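Local coordinates for DNA endonuclease i-cvui (Chlorella vulgaris, PDB 5A74), which is a LAGLIDADG homing endonuclease that cleaves a specific DNA target in the homing of its intron, at a contact of chain A with DNA. Residues are numbered along the deposited sequence; one frame, centred on the assembly and turned at random.

A contact of chain A with DNA. Residues 48-50, 72, 76. With nucleotides of chain B.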
# COMPACT_ATOMS: atom_id res chain seq x y z
N PHE A 48 -3.07 0.77 7.83
CA PHE A 48 -4.51 0.84 7.67
C PHE A 48 -5.01 -0.22 6.72
O PHE A 48 -4.38 -0.49 5.67
CB PHE A 48 -4.90 2.21 7.10
CG PHE A 48 -4.28 3.36 7.83
CD1 PHE A 48 -4.89 3.88 8.96
CD2 PHE A 48 -3.08 3.91 7.38
CE1 PHE A 48 -4.32 4.94 9.64
CE2 PHE A 48 -2.50 4.97 8.06
CZ PHE A 48 -3.12 5.48 9.19
N GLN A 49 -6.14 -0.81 7.05
CA GLN A 49 -6.77 -1.77 6.16
C GLN A 49 -8.21 -1.94 6.59
O GLN A 49 -8.53 -1.89 7.79
CB GLN A 49 -6.04 -3.11 6.20
CG GLN A 49 -6.25 -3.99 4.94
CD GLN A 49 -5.63 -3.39 3.69
OE1 GLN A 49 -4.89 -2.41 3.75
NE2 GLN A 49 -5.93 -3.99 2.54
N SER A 50 -9.08 -2.10 5.60
CA SER A 50 -10.50 -2.36 5.82
C SER A 50 -10.66 -3.54 6.76
O SER A 50 -9.89 -4.51 6.70
CB SER A 50 -11.20 -2.64 4.50
OG SER A 50 -12.59 -2.78 4.68
N ARG A 72 -11.90 0.57 13.96
CA ARG A 72 -12.59 1.80 14.09
C ARG A 72 -14.05 1.71 13.70
O ARG A 72 -14.47 0.75 13.13
CB ARG A 72 -11.87 2.97 13.45
CG ARG A 72 -11.01 2.70 12.28
CD ARG A 72 -10.07 3.82 11.99
NE ARG A 72 -10.49 4.52 10.81
CZ ARG A 72 -9.73 4.97 9.86
NH1 ARG A 72 -8.45 4.81 9.85
NH2 ARG A 72 -10.29 5.54 8.87
N MET A 76 -13.01 0.46 9.12
CA MET A 76 -11.56 0.37 8.99
C MET A 76 -10.92 -0.29 10.20
O MET A 76 -11.47 -0.26 11.31
CB MET A 76 -10.97 1.77 8.83
CG MET A 76 -11.33 2.40 7.51
SD MET A 76 -10.55 1.50 6.16
CE MET A 76 -8.83 1.72 6.64
P DA B 13 -14.48 0.44 0.98
OP1 DA B 13 -15.23 -0.32 -0.05
OP2 DA B 13 -14.97 0.47 2.38
O5' DA B 13 -12.95 -0.08 1.03
C5' DA B 13 -12.11 0.06 -0.12
C4' DA B 13 -10.76 0.69 0.21
O4' DA B 13 -10.90 2.13 0.28
C3' DA B 13 -10.08 0.29 1.51
O3' DA B 13 -8.66 0.29 1.33
C2' DA B 13 -10.52 1.39 2.48
C1' DA B 13 -10.44 2.60 1.55
N9 DA B 13 -11.29 3.74 1.92
C8 DA B 13 -12.48 3.73 2.60
N7 DA B 13 -13.02 4.92 2.77
C5 DA B 13 -12.12 5.77 2.14
C6 DA B 13 -12.11 7.17 1.96
N6 DA B 13 -13.07 7.98 2.41
N1 DA B 13 -11.07 7.70 1.29
C2 DA B 13 -10.11 6.88 0.84
N3 DA B 13 -10.00 5.56 0.95
C4 DA B 13 -11.05 5.06 1.62
P DC B 14 -7.72 -0.63 2.26
OP1 DC B 14 -6.49 -0.90 1.47
OP2 DC B 14 -8.53 -1.76 2.76
O5' DC B 14 -7.37 0.31 3.52
C5' DC B 14 -6.26 1.20 3.48
C4' DC B 14 -6.50 2.37 2.54
O4' DC B 14 -7.69 3.11 2.92
C3' DC B 14 -5.40 3.43 2.52
O3' DC B 14 -5.34 3.99 1.22
C2' DC B 14 -5.91 4.48 3.51
C1' DC B 14 -7.35 4.48 3.01
N1 DC B 14 -8.40 5.21 3.80
C2 DC B 14 -8.39 6.61 3.92
O2 DC B 14 -7.48 7.28 3.40
N3 DC B 14 -9.39 7.21 4.63
C4 DC B 14 -10.36 6.48 5.18
N4 DC B 14 -11.32 7.11 5.87
C5 DC B 14 -10.39 5.06 5.07
C6 DC B 14 -9.41 4.48 4.37
O HOH W 1 -13.33 -0.04 5.06
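Met76 CG lies anti to its own carbonyl carbon (chi1 -69°), and further bends at chi2 and chi3 carry SD and CE to the DNA backbone and the base of DC14. Gln49 CG is anti to its backbone N (chi1 -157°), and a bend at chi2 brings the amide to the DC14 phosphate. In this LAGLIDADG homing endonuclease, strands 39-50 and 76-82 supply most of the site, and Arg72 comes from the loop between strands 68-71 and 76-82. Met76 CE packs 3.6 Å from DC14 C6, and CG meets C5. Met76 SD also reaches the deoxyribose of DA13, 3.7 Å from DA13 C2'. Met76 CB lies over one face of the Arg72 guanidinium, toward the rim. Arg72 NH2 comes in plane to the amino DC14 N4 at 3.5 Å. Both groups are donors, so this is proximity in the major groove and not a hydrogen bond.

The DC14 phosphate is held by the end of strand 39-50. Ser50 N donates to DC14 OP2 at 2.9 Å, nearly straight at 166°. Ser50 OG works through a water that continues to OP2 of DA13. The flat Gln49 amide turns a face toward the DC14 phosphate, with OP1 and OP2 above its plane. Gln49 OE1 is 3.2 Å from DC14 OP1; both only accept, so the contact is unfavourable and the amide placement uncertain. Gln49 NE2 is 3.3 Å from DC14 OP1, but its N-H groups do not point there. An alanine here would probably open a gap beside the phosphate and leave OP1 less packed.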